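Local coordinates for protein erythromycin C-12 hydroxylase (Saccharopolyspora erythraea, PDB 2JJN) that hydroxylates the macrolactone ring of erythromycin D at C-12 to give erythromycin C, as a heme-dependent cytochrome P450 monooxygenase of antibiotic biosynthesis, at residues A[30-34]-A[315-321]; A[285-290]-A[391-395]; A[118-123]-A[364-369]. The protein carries 2 engineered substitutions. One frame throughout, in Å; residues are numbered along the deposited sequence. Where two conformers were deposited one is given.

Contact 1. Residues A[30-34]-A[315-321]; sequences LLDWL and WVLSANR
Leu34 and Trp315 meet where helix 27-40 packs on the short helix 316-320. The side chain of Leu34 can be followed outward. Its CB lies 4.0 Å from Ser318 OG. CG stands beside the backbone N, opposite the carbonyl carbon (chi1 -68°), and from there the two methyls part. CD1 goes to Leu317 and comes within 3.7 Å of Leu317 CD2. CD2 goes to Trp315 and settles over one face of the indole. It lies 4.3 Å from the centroid of the six-membered ring, 22° off the normal, which makes a CH-pi contact.

The segment axes approach to 10.1 Å and cross at -73°. In the P450 fold this joins the first long helix of the chain, helix A, to the turn of helix that follows strand 311-315 of the mixed sheet. Trp315 is the N-cap residue of that turn. Its NE1 is hydrogen-bonded to His52, and Ser318 OG to Phe54 O, so strand 51-53 and the residues just after it hold the polar atoms beside the leucines.

Leu317 is the apolar centre on its side. Leu30 CD2 reaches Leu317 CD2 at 3.9 Å, and Leu31 CD2 reaches Leu317 CD1 at 3.9 Å, with the side chains of Leu31 and Leu317 crossing at about a right angle. The other methyl of Leu31 takes a different partner. Its CD1 lies over a face of the Arg321 guanidinium, 3.8 Å from Arg321 NH2. The charge of Arg321 is met by a salt bridge to Asp330 and a cation-pi contact with Tyr284.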
loop_
_atom_site.group_PDB
_atom_site.type_symbol
_atom_site.label_atom_id
_atom_site.label_comp_id
_atom_site.label_asym_id
_atom_site.label_seq_id
_atom_site.Cartn_x
_atom_site.Cartn_y
_atom_site.Cartn_z
ATOM N N LEU A 30 -15.035 -1.246 12.931
ATOM C CA LEU A 30 -14.341 -2.326 12.228
ATOM C C LEU A 30 -13.406 -3.031 13.193
ATOM O O LEU A 30 -13.413 -4.241 13.243
ATOM C CB LEU A 30 -13.567 -1.770 11.035
ATOM C CG LEU A 30 -12.733 -2.823 10.284
ATOM C CD1 LEU A 30 -13.659 -3.921 9.766
ATOM C CD2 LEU A 30 -12.005 -2.132 9.120
ATOM N N LEU A 31 -12.583 -2.280 13.931
ATOM C CA LEU A 31 -11.657 -2.904 14.870
ATOM C C LEU A 31 -12.366 -3.739 15.914
ATOM O O LEU A 31 -11.920 -4.840 16.247
ATOM C CB LEU A 31 -10.761 -1.832 15.532
ATOM C CG LEU A 31 -9.797 -1.182 14.536
ATOM C CD1 LEU A 31 -9.161 0.023 15.174
ATOM C CD2 LEU A 31 -8.728 -2.149 14.023
ATOM N N ASP A 32 -13.483 -3.222 16.435
ATOM C CA ASP A 32 -14.208 -3.938 17.492
ATOM C C ASP A 32 -14.717 -5.270 16.916
ATOM O O ASP A 32 -14.614 -6.325 17.560
ATOM C CB ASP A 32 -15.372 -3.059 17.977
ATOM C CG ASP A 32 -14.908 -1.946 18.929
ATOM O OD1 ASP A 32 -13.744 -1.988 19.392
ATOM O OD2 ASP A 32 -15.735 -1.057 19.233
ATOM N N TRP A 33 -15.245 -5.221 15.695
ATOM C CA TRP A 33 -15.742 -6.426 15.029
ATOM C C TRP A 33 -14.631 -7.437 14.788
ATOM O O TRP A 33 -14.797 -8.635 15.043
ATOM C CB TRP A 33 -16.463 -6.049 13.746
ATOM C CG TRP A 33 -17.102 -7.183 13.002
ATOM C CD1 TRP A 33 -18.363 -7.700 13.221
ATOM C CD2 TRP A 33 -16.552 -7.894 11.893
ATOM N NE1 TRP A 33 -18.623 -8.695 12.305
ATOM C CE2 TRP A 33 -17.528 -8.854 11.495
ATOM C CE3 TRP A 33 -15.336 -7.837 11.201
ATOM C CZ2 TRP A 33 -17.321 -9.745 10.427
ATOM C CZ3 TRP A 33 -15.118 -8.765 10.125
ATOM C CH2 TRP A 33 -16.133 -9.673 9.745
ATOM N N LEU A 34 -13.517 -6.970 14.247
ATOM C CA LEU A 34 -12.392 -7.881 14.041
ATOM C C LEU A 34 -11.976 -8.544 15.341
ATOM O O LEU A 34 -11.652 -9.743 15.333
ATOM C CB LEU A 34 -11.209 -7.093 13.484
ATOM C CG LEU A 34 -11.428 -6.560 12.060
ATOM C CD1 LEU A 34 -10.260 -5.615 11.649
ATOM C CD2 LEU A 34 -11.572 -7.695 11.029
ATOM N N TRP A 315 -6.692 -10.734 6.838
ATOM C CA TRP A 315 -6.861 -9.418 7.456
ATOM C C TRP A 315 -5.610 -9.034 8.234
ATOM O O TRP A 315 -5.458 -9.291 9.440
ATOM C CB TRP A 315 -8.100 -9.417 8.339
ATOM C CG TRP A 315 -9.373 -9.240 7.577
ATOM C CD1 TRP A 315 -10.104 -10.214 7.017
ATOM C CD2 TRP A 315 -10.034 -7.998 7.314
ATOM N NE1 TRP A 315 -11.253 -9.656 6.399
ATOM C CE2 TRP A 315 -11.213 -8.294 6.572
ATOM C CE3 TRP A 315 -9.717 -6.655 7.595
ATOM C CZ2 TRP A 315 -12.096 -7.295 6.129
ATOM C CZ3 TRP A 315 -10.602 -5.664 7.178
ATOM C CH2 TRP A 315 -11.774 -5.986 6.451
ATOM N N VAL A 316 -4.676 -8.407 7.509
ATOM C CA VAL A 316 -3.458 -7.903 8.162
ATOM C C VAL A 316 -3.811 -6.918 9.306
ATOM O O VAL A 316 -3.156 -6.885 10.342
ATOM C CB VAL A 316 -2.497 -7.313 7.118
ATOM C CG1 VAL A 316 -1.508 -6.338 7.747
ATOM C CG2 VAL A 316 -1.742 -8.502 6.456
ATOM N N LEU A 317 -4.849 -6.107 9.119
ATOM C CA LEU A 317 -5.259 -5.173 10.175
ATOM C C LEU A 317 -5.610 -5.929 11.435
ATOM O O LEU A 317 -5.216 -5.498 12.531
ATOM C CB LEU A 317 -6.457 -4.368 9.703
ATOM C CG LEU A 317 -7.074 -3.469 10.780
ATOM C CD1 LEU A 317 -6.026 -2.412 11.282
ATOM C CD2 LEU A 317 -8.302 -2.773 10.207
ATOM N N SER A 318 -6.351 -7.034 11.305
ATOM C CA SER A 318 -6.702 -7.804 12.503
ATOM C C SER A 318 -5.463 -8.476 13.107
ATOM O O SER A 318 -5.266 -8.465 14.336
ATOM C CB SER A 318 -7.718 -8.844 12.069
ATOM O OG SER A 318 -8.150 -9.650 13.185
ATOM N N ALA A 319 -4.630 -9.075 12.259
ATOM C CA ALA A 319 -3.363 -9.690 12.734
ATOM C C ALA A 319 -2.545 -8.700 13.497
ATOM O O ALA A 319 -1.940 -9.044 14.528
ATOM C CB ALA A 319 -2.554 -10.223 11.528
ATOM N N ASN A 320 -2.463 -7.455 12.989
ATOM C CA ASN A 320 -1.616 -6.442 13.643
ATOM C C ASN A 320 -2.177 -5.989 15.001
ATOM O O ASN A 320 -1.463 -5.389 15.777
ATOM C CB ASN A 320 -1.494 -5.230 12.736
ATOM C CG ASN A 320 -0.565 -5.444 11.525
ATOM O OD1 ASN A 320 0.025 -6.505 11.326
ATOM N ND2 ASN A 320 -0.477 -4.382 10.691
ATOM N N ARG A 321 -3.475 -6.197 15.238
ATOM C CA ARG A 321 -4.095 -5.799 16.544
ATOM C C ARG A 321 -4.347 -7.045 17.421
ATOM O O ARG A 321 -5.092 -6.981 18.414
ATOM C CB ARG A 321 -5.410 -5.072 16.254
ATOM C CG ARG A 321 -5.226 -3.784 15.436
ATOM C CD ARG A 321 -4.305 -2.755 16.093
ATOM N NE ARG A 321 -4.484 -1.465 15.458
ATOM C CZ ARG A 321 -5.234 -0.465 15.939
ATOM N NH1 ARG A 321 -5.811 -0.571 17.129
ATOM N NH2 ARG A 321 -5.380 0.662 15.250
#

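Contact 2. Residues A[285-290]-A[391-395]; sequences RPPFPQ and QIVLG. With HEM (protoporphyrin IX containing Fe), chain B.
Pro287 and Leu394 join two loops beside the heme pocket, and Pro287 and Phe288 belong to that pocket. One direct backbone hydrogen bond joins the two segments. Leu394 N donates its N-H to Pro287 O at 3.0 Å with an N-H...O angle of 162°. The donor stands 35° above the carbonyl plane. Val393 CA also lies close to this oxygen, in a CA-H...O contact of 3.2 Å.

Leu394 makes the largest share of the packing. Its CB sits 3.4 Å from Pro286 O. CG turns opposite the backbone N (chi1 -176°), and this carries CD2 to within 3.7 Å of Arg285 CA. Pro289 comes in from the other loop, with its CD 3.2 Å from Ile392 O. A water bridges the two loops, accepting from Gln290 N and donating to Ile392 O. Asn252 of helix 228-259 donates to both Arg285 O and Leu394 O, a second tie between the loops.

Phe288 points its CB away from residues 391-395, yet its ring rim comes back to Val393: CE2 lies 3.8 Å from Val393 CG1. The far edge of the ring faces the porphyrin, with Phe288 CD1 3.8 Å from the meso carbon CHB. The water bound to the heme iron also lies near the ring plane at its edge. Pro287 CD packs on the heme methyl CMB.

The loop after helix 274-284 (helix K of the P450 fold) and the turn before strand 400-402 probably correspond to substrate recognition sites 5 and 6, and their pairing on the distal side of the heme is typical of P450 enzymes.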
loop_
_atom_site.group_PDB
_atom_site.type_symbol
_atom_site.label_atom_id
_atom_site.label_comp_id
_atom_site.label_asym_id
_atom_site.label_seq_id
_atom_site.Cartn_x
_atom_site.Cartn_y
_atom_site.Cartn_z
ATOM N N ARG A 285 -2.084 1.215 11.607
ATOM C CA ARG A 285 -3.037 1.603 10.560
ATOM C C ARG A 285 -2.426 1.219 9.191
ATOM O O ARG A 285 -2.051 2.071 8.400
ATOM C CB ARG A 285 -3.334 3.094 10.657
ATOM C CG ARG A 285 -4.368 3.427 11.733
ATOM C CD ARG A 285 -4.586 4.911 11.806
ATOM N NE ARG A 285 -5.811 5.174 12.595
ATOM C CZ ARG A 285 -5.917 6.111 13.538
ATOM N NH1 ARG A 285 -4.908 6.918 13.870
ATOM N NH2 ARG A 285 -7.101 6.248 14.162
ATOM N N PRO A 286 -2.364 -0.073 8.924
ATOM C CA PRO A 286 -1.781 -0.581 7.640
ATOM C C PRO A 286 -2.572 -0.035 6.461
ATOM O O PRO A 286 -3.785 -0.122 6.462
ATOM C CB PRO A 286 -1.948 -2.102 7.745
ATOM C CG PRO A 286 -3.026 -2.334 8.778
ATOM C CD PRO A 286 -2.859 -1.171 9.779
ATOM N N PRO A 287 -1.895 0.554 5.471
ATOM C CA PRO A 287 -2.621 1.076 4.315
ATOM C C PRO A 287 -3.463 0.031 3.612
ATOM O O PRO A 287 -4.563 0.366 3.171
ATOM C CB PRO A 287 -1.487 1.606 3.436
ATOM C CG PRO A 287 -0.408 2.039 4.451
ATOM C CD PRO A 287 -0.481 0.968 5.471
ATOM N N PHE A 288 -2.970 -1.220 3.532
ATOM C CA PHE A 288 -3.751 -2.298 2.940
ATOM C C PHE A 288 -4.128 -3.235 4.083
ATOM O O PHE A 288 -3.296 -3.996 4.568
ATOM C CB PHE A 288 -2.910 -3.083 1.942
ATOM C CG PHE A 288 -2.705 -2.415 0.640
ATOM C CD1 PHE A 288 -1.451 -2.452 0.064
ATOM C CD2 PHE A 288 -3.748 -1.828 -0.041
ATOM C CE1 PHE A 288 -1.231 -1.880 -1.204
ATOM C CE2 PHE A 288 -3.542 -1.230 -1.301
ATOM C CZ PHE A 288 -2.278 -1.261 -1.856
ATOM N N PRO A 289 -5.341 -3.137 4.591
ATOM C CA PRO A 289 -5.713 -3.977 5.747
ATOM C C PRO A 289 -5.963 -5.436 5.419
ATOM O O PRO A 289 -6.017 -6.291 6.345
ATOM C CB PRO A 289 -7.002 -3.282 6.259
ATOM C CG PRO A 289 -7.542 -2.591 5.079
ATOM C CD PRO A 289 -6.372 -2.108 4.293
ATOM N N GLN A 290 -6.083 -5.743 4.142
ATOM C CA GLN A 290 -6.395 -7.110 3.703
ATOM C C GLN A 290 -5.700 -7.437 2.402
ATOM O O GLN A 290 -5.417 -6.540 1.587
ATOM C CB GLN A 290 -7.921 -7.255 3.542
ATOM C CG GLN A 290 -8.535 -6.251 2.572
ATOM C CD GLN A 290 -10.054 -6.258 2.491
ATOM O OE1 GLN A 290 -10.753 -6.738 3.389
ATOM N NE2 GLN A 290 -10.575 -5.753 1.377
ATOM N N GLN A 391 -13.582 1.306 1.189
ATOM C CA GLN A 391 -13.102 -0.010 0.791
ATOM C C GLN A 391 -11.628 -0.032 0.476
ATOM O O GLN A 391 -10.998 1.008 0.160
ATOM C CB GLN A 391 -13.923 -0.562 -0.381
ATOM C CG GLN A 391 -14.625 0.511 -1.166
ATOM C CD GLN A 391 -15.225 0.010 -2.463
ATOM O OE1 GLN A 391 -16.087 -0.887 -2.477
ATOM N NE2 GLN A 391 -14.761 0.585 -3.568
ATOM N N ILE A 392 -11.101 -1.255 0.543
ATOM C CA ILE A 392 -9.770 -1.594 0.054
ATOM C C ILE A 392 -8.639 -1.085 0.961
ATOM O O ILE A 392 -7.889 -1.912 1.516
ATOM C CB ILE A 392 -9.540 -1.160 -1.411
ATOM C CG1 ILE A 392 -10.624 -1.780 -2.323
ATOM C CG2 ILE A 392 -8.116 -1.519 -1.866
ATOM C CD1 ILE A 392 -10.851 -3.246 -2.159
ATOM N N VAL A 393 -8.526 0.237 1.103
ATOM C CA VAL A 393 -7.460 0.835 1.911
ATOM C C VAL A 393 -8.003 1.371 3.219
ATOM O O VAL A 393 -9.216 1.642 3.370
ATOM C CB VAL A 393 -6.683 1.927 1.146
ATOM C CG1 VAL A 393 -6.047 1.381 -0.122
ATOM C CG2 VAL A 393 -7.592 3.117 0.820
ATOM N N LEU A 394 -7.107 1.478 4.199
ATOM C CA LEU A 394 -7.453 2.056 5.486
ATOM C C LEU A 394 -6.871 3.466 5.582
ATOM O O LEU A 394 -5.694 3.636 5.824
ATOM C CB LEU A 394 -6.910 1.152 6.626
ATOM C CG LEU A 394 -7.298 1.603 8.017
ATOM C CD1 LEU A 394 -8.764 1.204 8.312
ATOM C CD2 LEU A 394 -6.400 0.981 9.096
ATOM N N GLY A 395 -7.690 4.504 5.355
ATOM C CA GLY A 395 -7.123 5.845 5.229
ATOM C C GLY A 395 -8.207 6.850 4.911
ATOM O O GLY A 395 -9.395 6.511 4.876
HETATM C CHA HEM B . 3.676 -6.073 -2.543
HETATM C CHB HEM B . 2.117 -3.130 1.024
HETATM C CHC HEM B . 4.677 0.507 -0.900
HETATM C CHD HEM B . 5.559 -2.184 -4.856
HETATM C C1A HEM B . 3.109 -5.573 -1.388
HETATM C C2A HEM B . 2.310 -6.366 -0.448
HETATM C C3A HEM B . 1.869 -5.558 0.520
HETATM C C4A HEM B . 2.359 -4.223 0.239
HETATM C CMA HEM B . 0.966 -5.934 1.715
HETATM C CAA HEM B . 2.054 -7.881 -0.546
HETATM C CBA HEM B . 0.906 -8.196 -1.488
HETATM C CGA HEM B . 0.465 -9.659 -1.398
HETATM O O1A HEM B . 1.067 -10.443 -0.611
HETATM O O2A HEM B . -0.474 -10.018 -2.175
HETATM C C1B HEM B . 2.695 -1.878 0.809
HETATM C C2B HEM B . 2.585 -0.754 1.703
HETATM C C3B HEM B . 3.306 0.262 1.173
HETATM C C4B HEM B . 3.869 -0.244 -0.073
HETATM C CMB HEM B . 1.760 -0.864 3.002
HETATM C CAB HEM B . 3.530 1.708 1.655
HETATM C CBB HEM B . 3.593 1.962 2.922
HETATM C C1C HEM B . 5.132 0.095 -2.134
HETATM C C2C HEM B . 5.921 0.909 -3.045
HETATM C C3C HEM B . 6.165 0.163 -4.144
HETATM C C4C HEM B . 5.549 -1.151 -3.949
HETATM C CMC HEM B . 6.356 2.361 -2.714
HETATM C CAC HEM B . 6.913 0.540 -5.438
HETATM C CBC HEM B . 8.020 1.283 -5.447
HETATM C C1D HEM B . 5.104 -3.436 -4.568
HETATM C C2D HEM B . 5.180 -4.516 -5.498
HETATM C C3D HEM B . 4.627 -5.710 -4.789
HETATM C C4D HEM B . 4.245 -5.249 -3.487
HETATM C CMD HEM B . 5.729 -4.472 -6.955
HETATM C CAD HEM B . 4.457 -7.139 -5.334
HETATM C CBD HEM B . 5.675 -8.017 -4.988
HETATM C CGD HEM B . 5.432 -9.428 -5.426
HETATM O O1D HEM B . 4.291 -9.801 -5.747
HETATM O O2D HEM B . 6.420 -10.193 -5.451
HETATM N NA HEM B . 3.145 -4.248 -0.921
HETATM N NB HEM B . 3.453 -1.542 -0.310
HETATM N NC HEM B . 4.920 -1.127 -2.744
HETATM N ND HEM B . 4.538 -3.904 -3.365
HETATM FE FE HEM B . 4.137 -2.749 -1.744
HETATM O O HOH W 1 -6.414 -3.971 1.737
HETATM O O HOH W 2 2.207 -2.204 -2.689
#

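Contact 3. Residues A[118-123]-A[364-369]; sequences IRDVTR and RVALEE
Glu369 is gripped by two arginines of the facing helix at once, while Arg119 puts two nitrogens on one oxygen of Glu368. Arg123 holds Glu369 side-on. Its NE donates to Glu369 OE1 at 2.8 Å, nearly straight at 171°, and its NH2 donates to Glu369 OE2 at 2.9 Å on the syn lone pair. The anti lone pair of the same OE2 takes Arg119 NH1, also at 2.9 Å. The bend of Glu369 at chi2 (-66°) goes with this placement of its carboxylate between the two guanidiniums.

Arg119 meets Glu368 end-on. NH1 and NH2 both donate to Glu368 OE1, NH2 at 2.8 Å, and the oxygen is approached almost along its C-O bond. The two flat groups are nearly coplanar. Glu368 OE2 is bound by Arg364 NH1 of its own helix, and Arg119 and Arg364 share a further partner in Glu115. Arg119 sits as a knob among Arg364, Val365, Glu368 and Glu369, with Val365 CG2 over one face of its guanidinium.

The apolar part is small. Ile118 CG2 packs on Val365 CG1 at 3.8 Å. Thr122 CG2 presses against Glu369 CB at 3.4 Å, while Thr122 OG1 is bonded back to Ile118 O.

The helices run in the same general direction, 41° apart, consistent with helices D (115-127) and L (356-374) of the P450 four-helix bundle. Three arginines and three glutamates, Glu115 included, are interlocked here. This balance probably keeps the carboxylates ionised, and the paired bonds should restrict rotation of the Arg119 and Arg123 guanidiniums and of the Glu369 carboxylate.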
loop_
_atom_site.group_PDB
_atom_site.type_symbol
_atom_site.label_atom_id
_atom_site.label_comp_id
_atom_site.label_asym_id
_atom_site.label_seq_id
_atom_site.Cartn_x
_atom_site.Cartn_y
_atom_site.Cartn_z
ATOM N N ILE A 118 13.568 13.301 -3.142
ATOM C CA ILE A 118 12.399 13.169 -2.307
ATOM C C ILE A 118 12.320 14.379 -1.345
ATOM O O ILE A 118 11.253 14.964 -1.143
ATOM C CB ILE A 118 12.409 11.871 -1.480
ATOM C CG1 ILE A 118 12.269 10.663 -2.438
ATOM C CG2 ILE A 118 11.255 11.857 -0.487
ATOM C CD1 ILE A 118 12.622 9.306 -1.765
ATOM N N ARG A 119 13.444 14.703 -0.750
ATOM C CA ARG A 119 13.511 15.816 0.195
ATOM C C ARG A 119 13.230 17.151 -0.500
ATOM O O ARG A 119 12.502 18.000 0.013
ATOM C CB ARG A 119 14.841 15.845 0.916
ATOM C CG ARG A 119 14.783 16.807 2.150
ATOM C CD ARG A 119 16.096 16.729 2.940
ATOM N NE ARG A 119 16.402 15.367 3.358
ATOM C CZ ARG A 119 15.785 14.734 4.373
ATOM N NH1 ARG A 119 14.801 15.327 5.096
ATOM N NH2 ARG A 119 16.200 13.498 4.698
ATOM N N ASP A 120 13.803 17.341 -1.674
ATOM C CA ASP A 120 13.599 18.560 -2.462
ATOM C C ASP A 120 12.136 18.777 -2.821
ATOM O O ASP A 120 11.575 19.840 -2.612
ATOM C CB ASP A 120 14.438 18.405 -3.742
ATOM C CG ASP A 120 14.313 19.596 -4.667
ATOM O OD1 ASP A 120 14.612 20.704 -4.202
ATOM O OD2 ASP A 120 13.994 19.427 -5.878
ATOM N N VAL A 121 11.499 17.761 -3.404
ATOM C CA VAL A 121 10.078 17.850 -3.758
ATOM C C VAL A 121 9.242 18.124 -2.526
ATOM O O VAL A 121 8.397 19.007 -2.533
ATOM C CB VAL A 121 9.628 16.513 -4.436
ATOM C CG1 VAL A 121 8.091 16.468 -4.567
ATOM C CG2 VAL A 121 10.305 16.361 -5.803
ATOM N N THR A 122 9.497 17.402 -1.435
ATOM C CA THR A 122 8.711 17.577 -0.195
ATOM C C THR A 122 8.853 18.977 0.357
ATOM O O THR A 122 7.857 19.656 0.654
ATOM C CB THR A 122 9.180 16.573 0.832
ATOM O OG1 THR A 122 8.859 15.240 0.369
ATOM C CG2 THR A 122 8.503 16.787 2.171
ATOM N N ARG A 123 10.089 19.442 0.433
ATOM C CA ARG A 123 10.351 20.766 1.026
ATOM C C ARG A 123 9.725 21.874 0.199
ATOM O O ARG A 123 9.138 22.833 0.756
ATOM C CB ARG A 123 11.854 20.995 1.136
ATOM C CG ARG A 123 12.172 22.211 1.987
ATOM C CD ARG A 123 13.631 22.248 2.363
ATOM N NE ARG A 123 13.990 21.175 3.285
ATOM C CZ ARG A 123 15.228 20.974 3.758
ATOM N NH1 ARG A 123 16.219 21.796 3.388
ATOM N NH2 ARG A 123 15.526 19.962 4.566
ATOM N N ARG A 364 9.760 8.625 5.883
ATOM C CA ARG A 364 10.723 9.207 6.811
ATOM C C ARG A 364 10.966 10.657 6.412
ATOM O O ARG A 364 10.901 11.578 7.246
ATOM C CB ARG A 364 12.057 8.444 6.759
ATOM C CG ARG A 364 13.115 9.160 7.607
ATOM C CD ARG A 364 14.400 8.314 7.735
ATOM N NE ARG A 364 15.165 8.147 6.494
ATOM C CZ ARG A 364 16.086 9.003 6.029
ATOM N NH1 ARG A 364 16.292 10.192 6.612
ATOM N NH2 ARG A 364 16.840 8.653 4.973
ATOM N N VAL A 365 11.309 10.840 5.145
ATOM C CA VAL A 365 11.657 12.182 4.686
ATOM C C VAL A 365 10.463 13.116 4.833
ATOM O O VAL A 365 10.592 14.238 5.317
ATOM C CB VAL A 365 12.183 12.158 3.238
ATOM C CG1 VAL A 365 12.382 13.584 2.733
ATOM C CG2 VAL A 365 13.510 11.406 3.165
ATOM N N ALA A 366 9.284 12.638 4.463
ATOM C CA ALA A 366 8.110 13.495 4.593
ATOM C C ALA A 366 7.871 13.910 6.053
ATOM O O ALA A 366 7.574 15.112 6.332
ATOM C CB ALA A 366 6.876 12.785 4.040
ATOM N N LEU A 367 7.955 12.963 6.986
ATOM C CA LEU A 367 7.740 13.350 8.371
ATOM C C LEU A 367 8.863 14.283 8.897
ATOM O O LEU A 367 8.568 15.279 9.610
ATOM C CB LEU A 367 7.585 12.119 9.251
ATOM C CG LEU A 367 7.273 12.397 10.735
ATOM C CD1 LEU A 367 6.021 13.248 10.830
ATOM C CD2 LEU A 367 7.046 11.059 11.472
ATOM N N GLU A 368 10.097 13.998 8.486
ATOM C CA GLU A 368 11.187 14.910 8.830
ATOM C C GLU A 368 10.887 16.328 8.401
ATOM O O GLU A 368 11.145 17.286 9.147
ATOM C CB GLU A 368 12.486 14.450 8.184
ATOM C CG GLU A 368 13.074 13.179 8.848
ATOM C CD GLU A 368 14.285 12.656 8.065
ATOM O OE1 GLU A 368 14.539 13.117 6.923
ATOM O OE2 GLU A 368 14.981 11.736 8.569
ATOM N N GLU A 369 10.373 16.472 7.170
ATOM C CA GLU A 369 10.176 17.808 6.599
ATOM C C GLU A 369 8.968 18.509 7.195
ATOM O O GLU A 369 8.966 19.735 7.357
ATOM C CB GLU A 369 10.053 17.695 5.076
ATOM C CG GLU A 369 11.337 17.236 4.438
ATOM C CD GLU A 369 12.442 18.273 4.591
ATOM O OE1 GLU A 369 12.120 19.454 4.363
ATOM O OE2 GLU A 369 13.577 17.910 4.973
#

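Overall arrangement
Contacts 1 and 2 form one continuous block, with centres 11 Å apart. Leu317 ties the two together: its backbone N lies 3.0 Å from Pro289 O, a probable hydrogen bond, and its CD1 packs on Pro286 CD at 3.7 Å. Contact 2 touches the heme directly, while contact 1 backs it one layer further out, the Leu317 side chain being about 11 Å from the cofactor. Contact 3 stands apart in the helical bundle. Its centre is 31 Å from that of contact 1 and 23 Å from that of contact 2, but the Ile118 side chain is about 9 Å from the heme. Helix 228-259 touches both contact 2 and contact 3.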